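PDB 6AZH: TetR family transcriptional regulator from Clostridium perfringens, which probably binds DNA as a two-chain, TetR-type transcriptional regulator, with a putative role in controlling fatty acid metabolism. Local coordinates for residues A[6-14]-A[36-47]. Residues are numbered along the deposited sequence; the frame is centred on the assembly and turned at random.
Sequences RTKKAIFEA and ANVAKGTLYYNF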
ATOM      1  N   ARG A   6       6.199  31.976  -0.512  1.00 21.76           N
ATOM      2  CA  ARG A   6       5.622  31.599  -1.795  1.00 24.43           C
ATOM      3  C   ARG A   6       6.513  30.593  -2.511  1.00 21.68           C
ATOM      4  O   ARG A   6       6.010  29.636  -3.106  1.00 22.81           O
ATOM      5  CB  ARG A   6       5.377  32.823  -2.678  1.00 22.71           C
ATOM      6  CG  ARG A   6       4.690  32.503  -4.007  1.00 19.71           C
ATOM      7  CD  ARG A   6       5.701  32.266  -5.128  1.00 18.97           C
ATOM      8  NE  ARG A   6       5.080  31.730  -6.330  1.00 20.62           N
ATOM      9  CZ  ARG A   6       5.721  31.572  -7.477  1.00 24.36           C
ATOM     10  NH1 ARG A   6       6.998  31.912  -7.566  1.00 23.14           N
ATOM     11  NH2 ARG A   6       5.083  31.093  -8.532  1.00 30.02           N
ATOM     12  N   THR A   7       7.834  30.794  -2.463  1.00 25.64           N
ATOM     13  CA  THR A   7       8.746  29.918  -3.195  1.00 22.36           C
ATOM     14  C   THR A   7       8.636  28.479  -2.701  1.00 21.03           C
ATOM     15  O   THR A   7       8.470  27.544  -3.496  1.00 21.59           O
ATOM     16  CB  THR A   7      10.178  30.420  -3.054  1.00 26.90           C
ATOM     17  OG1 THR A   7      10.320  31.627  -3.816  1.00 27.09           O
ATOM     18  CG2 THR A   7      11.160  29.374  -3.558  1.00 25.54           C
ATOM     19  N   LYS A   8       8.699  28.291  -1.383  1.00 20.78           N
ATOM     20  CA  LYS A   8       8.627  26.938  -0.842  1.00 24.86           C
ATOM     21  C   LYS A   8       7.232  26.347  -1.006  1.00 24.09           C
ATOM     22  O   LYS A   8       7.098  25.162  -1.335  1.00 19.78           O
ATOM     23  CB  LYS A   8       9.071  26.944   0.613  1.00 26.83           C
ATOM     24  CG  LYS A   8      10.586  27.054   0.765  1.00 26.07           C
ATOM     25  CD  LYS A   8      10.985  27.122   2.222  1.00 34.45           C
ATOM     26  CE  LYS A   8      12.404  26.603   2.430  1.00 32.92           C
ATOM     27  NZ  LYS A   8      13.413  27.653   2.147  1.00 43.75           N
ATOM     28  N   LYS A   9       6.177  27.151  -0.812  1.00 23.11           N
ATOM     29  CA  LYS A   9       4.823  26.632  -1.014  1.00 22.17           C
ATOM     30  C   LYS A   9       4.593  26.213  -2.460  1.00 24.34           C
ATOM     31  O   LYS A   9       3.975  25.174  -2.720  1.00 21.69           O
ATOM     32  CB  LYS A   9       3.766  27.661  -0.600  1.00 29.73           C
ATOM     33  CG  LYS A   9       2.319  27.180  -0.857  1.00 27.82           C
ATOM     34  CD  LYS A   9       1.317  27.909   0.040  1.00 39.12           C
ATOM     35  CE  LYS A   9      -0.033  27.191   0.091  1.00 44.20           C
ATOM     36  NZ  LYS A   9      -0.769  27.296  -1.198  1.00 40.95           N
ATOM     37  N   ALA A  10       5.080  27.007  -3.422  1.00 16.92           N
ATOM     38  CA  ALA A  10       4.886  26.665  -4.823  1.00 20.45           C
ATOM     39  C   ALA A  10       5.631  25.384  -5.178  1.00 16.45           C
ATOM     40  O   ALA A  10       5.088  24.517  -5.872  1.00 17.77           O
ATOM     41  CB  ALA A  10       5.353  27.824  -5.724  1.00 18.34           C
ATOM     42  N   ILE A  11       6.876  25.260  -4.712  1.00 19.40           N
ATOM     43  CA  ILE A  11       7.666  24.051  -4.935  1.00 17.83           C
ATOM     44  C   ILE A  11       6.996  22.871  -4.257  1.00 18.20           C
ATOM     45  O   ILE A  11       6.860  21.790  -4.842  1.00 20.18           O
ATOM     46  CB  ILE A  11       9.102  24.255  -4.415  1.00 17.14           C
ATOM     47  CG1 ILE A  11       9.857  25.233  -5.331  1.00 21.13           C
ATOM     48  CG2 ILE A  11       9.870  22.923  -4.311  1.00 20.31           C
ATOM     49  CD1 ILE A  11      11.094  25.797  -4.712  1.00 21.38           C
ATOM     50  N   PHE A  12       6.562  23.067  -3.016  1.00 16.86           N
ATOM     51  CA  PHE A  12       5.870  22.008  -2.277  1.00 20.64           C
ATOM     52  C   PHE A  12       4.685  21.467  -3.065  1.00 20.16           C
ATOM     53  O   PHE A  12       4.586  20.256  -3.316  1.00 21.48           O
ATOM     54  CB  PHE A  12       5.419  22.552  -0.921  1.00 20.33           C
ATOM     55  CG  PHE A  12       4.599  21.576  -0.099  1.00 18.66           C
ATOM     56  CD1 PHE A  12       5.218  20.574   0.628  1.00 19.99           C
ATOM     57  CD2 PHE A  12       3.218  21.684  -0.042  1.00 21.32           C
ATOM     58  CE1 PHE A  12       4.474  19.682   1.394  1.00 20.85           C
ATOM     59  CE2 PHE A  12       2.454  20.789   0.724  1.00 23.58           C
ATOM     60  CZ  PHE A  12       3.088  19.794   1.449  1.00 22.64           C
ATOM     61  N   GLU A  13       3.771  22.353  -3.474  1.00 21.39           N
ATOM     62  CA  GLU A  13       2.574  21.890  -4.163  1.00 18.66           C
ATOM     63  C   GLU A  13       2.901  21.300  -5.529  1.00 19.55           C
ATOM     64  O   GLU A  13       2.333  20.273  -5.916  1.00 20.73           O
ATOM     65  CB  GLU A  13       1.564  23.027  -4.284  1.00 21.74           C
ATOM     66  CG  GLU A  13       0.751  23.202  -3.006  1.00 27.88           C
ATOM     67  CD  GLU A  13      -0.197  24.381  -3.039  1.00 45.88           C
ATOM     68  OE1 GLU A  13      -0.463  24.917  -4.140  1.00 43.34           O
ATOM     69  OE2 GLU A  13      -0.679  24.776  -1.954  1.00 46.38           O
ATOM     70  N   ALA A  14       3.810  21.924  -6.284  1.00 19.48           N
ATOM     71  CA  ALA A  14       4.165  21.357  -7.577  1.00 19.13           C
ATOM     72  C   ALA A  14       4.900  20.035  -7.423  1.00 16.54           C
ATOM     73  O   ALA A  14       4.681  19.104  -8.211  1.00 21.35           O
ATOM     74  CB  ALA A  14       5.019  22.348  -8.389  1.00 19.36           C
ATOM     75  N   ALA A  36       6.129  24.734 -10.704  1.00 18.39           N
ATOM     76  CA  ALA A  36       5.969  25.656  -9.589  1.00 16.30           C
ATOM     77  C   ALA A  36       5.943  27.118 -10.010  1.00 21.58           C
ATOM     78  O   ALA A  36       5.590  27.964  -9.188  1.00 23.37           O
ATOM     79  CB  ALA A  36       7.094  25.462  -8.572  1.00 17.17           C
ATOM     80  N   ASN A  37       6.329  27.442 -11.241  1.00 24.23           N
ATOM     81  CA  ASN A  37       6.494  28.842 -11.632  1.00 23.26           C
ATOM     82  C   ASN A  37       7.493  29.534 -10.713  1.00 19.08           C
ATOM     83  O   ASN A  37       7.254  30.641 -10.234  1.00 20.55           O
ATOM     84  CB  ASN A  37       5.156  29.582 -11.616  1.00 28.76           C
ATOM     85  CG  ASN A  37       4.498  29.607 -12.957  1.00 30.18           C
ATOM     86  OD1 ASN A  37       4.664  30.560 -13.716  1.00 39.32           O
ATOM     87  ND2 ASN A  37       3.729  28.569 -13.259  1.00 42.01           N
ATOM     88  N   VAL A  38       8.600  28.851 -10.434  1.00 18.48           N
ATOM     89  CA  VAL A  38       9.690  29.363  -9.617  1.00 17.41           C
ATOM     90  C   VAL A  38      10.951  29.370 -10.471  1.00 18.24           C
ATOM     91  O   VAL A  38      11.305  28.347 -11.067  1.00 18.35           O
ATOM     92  CB  VAL A  38       9.897  28.514  -8.353  1.00 19.76           C
ATOM     93  CG1 VAL A  38      11.186  28.883  -7.660  1.00 17.38           C
ATOM     94  CG2 VAL A  38       8.724  28.706  -7.411  1.00 18.11           C
ATOM     95  N   ALA A  39      11.619  30.515 -10.540  1.00 20.75           N
ATOM     96  CA  ALA A  39      12.867  30.583 -11.293  1.00 20.65           C
ATOM     97  C   ALA A  39      13.846  29.525 -10.783  1.00 18.41           C
ATOM     98  O   ALA A  39      14.013  29.351  -9.575  1.00 20.57           O
ATOM     99  CB  ALA A  39      13.471  31.985 -11.166  1.00 17.12           C
ATOM    100  N   LYS A  40      14.511  28.819 -11.709  1.00 21.34           N
ATOM    101  CA  LYS A  40      15.335  27.682 -11.295  1.00 20.40           C
ATOM    102  C   LYS A  40      16.463  28.111 -10.362  1.00 19.58           C
ATOM    103  O   LYS A  40      16.815  27.381  -9.425  1.00 18.50           O
ATOM    104  CB  LYS A  40      15.893  26.946 -12.517  1.00 23.88           C
ATOM    105  CG  LYS A  40      15.918  25.431 -12.339  1.00 25.69           C
ATOM    106  CD  LYS A  40      16.533  24.710 -13.527  1.00 33.50           C
ATOM    107  CE  LYS A  40      15.827  25.052 -14.819  1.00 30.02           C
ATOM    108  NZ  LYS A  40      15.754  23.867 -15.724  1.00 27.84           N
ATOM    109  N   GLY A  41      17.047  29.289 -10.597  1.00 19.26           N
ATOM    110  CA  GLY A  41      18.083  29.770  -9.694  1.00 22.85           C
ATOM    111  C   GLY A  41      17.577  29.970  -8.277  1.00 20.63           C
ATOM    112  O   GLY A  41      18.293  29.709  -7.306  1.00 20.55           O
ATOM    113  N   THR A  42      16.332  30.433  -8.141  1.00 17.35           N
ATOM    114  CA  THR A  42      15.731  30.604  -6.820  1.00 17.52           C
ATOM    115  C   THR A  42      15.383  29.253  -6.203  1.00 19.01           C
ATOM    116  O   THR A  42      15.534  29.061  -4.988  1.00 22.08           O
ATOM    117  CB  THR A  42      14.507  31.513  -6.946  1.00 19.92           C
ATOM    118  OG1 THR A  42      14.939  32.811  -7.395  1.00 22.74           O
ATOM    119  CG2 THR A  42      13.769  31.671  -5.604  1.00 22.78           C
ATOM    120  N   LEU A  43      14.933  28.296  -7.021  1.00 19.98           N
ATOM    121  CA  LEU A  43      14.749  26.940  -6.508  1.00 17.06           C
ATOM    122  C   LEU A  43      16.051  26.421  -5.916  1.00 19.56           C
ATOM    123  O   LEU A  43      16.083  25.937  -4.781  1.00 19.09           O
ATOM    124  CB  LEU A  43      14.237  25.995  -7.599  1.00 18.71           C
ATOM    125  CG  LEU A  43      14.020  24.530  -7.146  1.00 22.98           C
ATOM    126  CD1 LEU A  43      12.918  23.853  -7.952  1.00 18.63           C
ATOM    127  CD2 LEU A  43      15.293  23.665  -7.213  1.00 21.28           C
ATOM    128  N   TYR A  44      17.143  26.508  -6.679  1.00 18.48           N
ATOM    129  CA  TYR A  44      18.394  25.945  -6.201  1.00 17.40           C
ATOM    130  C   TYR A  44      18.966  26.726  -5.026  1.00 20.17           C
ATOM    131  O   TYR A  44      19.756  26.171  -4.255  1.00 21.54           O
ATOM    132  CB  TYR A  44      19.404  25.883  -7.351  1.00 16.39           C
ATOM    133  CG  TYR A  44      19.276  24.664  -8.251  1.00 21.03           C
ATOM    134  CD1 TYR A  44      19.386  23.368  -7.736  1.00 18.08           C
ATOM    135  CD2 TYR A  44      19.072  24.812  -9.615  1.00 18.70           C
ATOM    136  CE1 TYR A  44      19.298  22.256  -8.568  1.00 17.73           C
ATOM    137  CE2 TYR A  44      18.989  23.711 -10.462  1.00 21.71           C
ATOM    138  CZ  TYR A  44      19.088  22.439  -9.934  1.00 19.99           C
ATOM    139  OH  TYR A  44      18.986  21.359 -10.777  1.00 20.67           O
ATOM    140  N   TYR A  45      18.575  27.996  -4.860  1.00 20.77           N
ATOM    141  CA  TYR A  45      18.963  28.720  -3.659  1.00 22.96           C
ATOM    142  C   TYR A  45      18.345  28.088  -2.418  1.00 27.78           C
ATOM    143  O   TYR A  45      18.920  28.163  -1.327  1.00 25.42           O
ATOM    144  CB  TYR A  45      18.548  30.184  -3.774  1.00 24.40           C
ATOM    145  CG  TYR A  45      19.012  31.037  -2.616  1.00 36.94           C
ATOM    146  CD1 TYR A  45      18.146  31.364  -1.579  1.00 37.39           C
ATOM    147  CD2 TYR A  45      20.320  31.511  -2.555  1.00 38.68           C
ATOM    148  CE1 TYR A  45      18.565  32.139  -0.512  1.00 45.40           C
ATOM    149  CE2 TYR A  45      20.747  32.289  -1.491  1.00 44.05           C
ATOM    150  CZ  TYR A  45      19.865  32.597  -0.474  1.00 46.09           C
ATOM    151  OH  TYR A  45      20.279  33.368   0.587  1.00 57.44           O
ATOM    152  N   ASN A  46      17.193  27.443  -2.574  1.00 22.03           N
ATOM    153  CA  ASN A  46      16.449  26.858  -1.464  1.00 25.60           C
ATOM    154  C   ASN A  46      16.687  25.363  -1.289  1.00 22.78           C
ATOM    155  O   ASN A  46      16.666  24.874  -0.152  1.00 23.88           O
ATOM    156  CB  ASN A  46      14.949  27.105  -1.663  1.00 25.61           C
ATOM    157  CG  ASN A  46      14.551  28.540  -1.363  1.00 24.83           C
ATOM    158  OD1 ASN A  46      14.223  28.870  -0.225  1.00 28.69           O
ATOM    159  ND2 ASN A  46      14.567  29.395  -2.382  1.00 21.94           N
ATOM    160  N   PHE A  47      16.911  24.635  -2.382  1.00 22.20           N
ATOM    161  CA  PHE A  47      17.045  23.182  -2.377  1.00 23.28           C
ATOM    162  C   PHE A  47      18.162  22.787  -3.329  1.00 22.32           C
ATOM    163  O   PHE A  47      18.146  23.197  -4.493  1.00 25.68           O
ATOM    164  CB  PHE A  47      15.741  22.509  -2.819  1.00 21.20           C
ATOM    165  CG  PHE A  47      14.561  22.849  -1.960  1.00 21.49           C
ATOM    166  CD1 PHE A  47      14.430  22.298  -0.699  1.00 22.74           C
ATOM    167  CD2 PHE A  47      13.574  23.709  -2.419  1.00 21.33           C
ATOM    168  CE1 PHE A  47      13.337  22.618   0.114  1.00 23.14           C
ATOM    169  CE2 PHE A  47      12.470  24.023  -1.617  1.00 22.05           C
ATOM    170  CZ  PHE A  47      12.354  23.471  -0.359  1.00 18.49           C
TER
HETATM  171  O   HOH W   1      15.859  26.221   2.381  1.00 41.14           O
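Thr7 and Ala10 of helix 6-14 face Val38 and Ala36, where the backbones come nearest: the CA atoms of Ala10 and Ala36 are 5.0 Å apart. Helix 40-46 crosses helix 6-14 almost at a right angle (-95°), with the axes 10.6 Å apart at closest approach. Asn37, with positive phi, forms a Schellman motif, and Ala39 is the N-cap of helix 40-46.

The close approach at Ala36 depends on small side chains: its CB packs against CB of Ala10 and, at 3.7 Å, CB of Ala14. At one end of the contact Arg6, bent at chi2 (-93°), presents its guanidinium end-on to the turn. NH1 and NH2 both donate to Asn37 O, NH2 to O being 2.8 Å; this oxygen lies near the guanidinium plane, although both nitrogens reach it from the same face of its carbonyl plane. CG2 of Val38 covers a guanidinium face and also meets CB of Ala10.

At the other end, NZ of Lys8 donates to OD1 of Asn46 at 2.8 Å, in the amide carbonyl plane and on a lone pair. A water bridges NZ to Asn46 O. The opposite end of the amide, ND2, bonds Thr42 O at an N-H...O angle of 162°, which fixes the amide's rotation, while CG2 of Thr7 touches ND2. Between these polar ends, Ile11 CD1 reaches CG of Leu43 and, at 3.8 Å, CE2 at the edge of the Phe47 ring. Ile53 of helix 50-74 also packs against Ile11 and Phe47, extending this apolar core.

Helices 29-36 and 40-46 with their intervening turn match the helix-turn-helix of TetR regulators; here helix 6-26 backs the second, probable recognition helix in the three-helix DNA-binding domain.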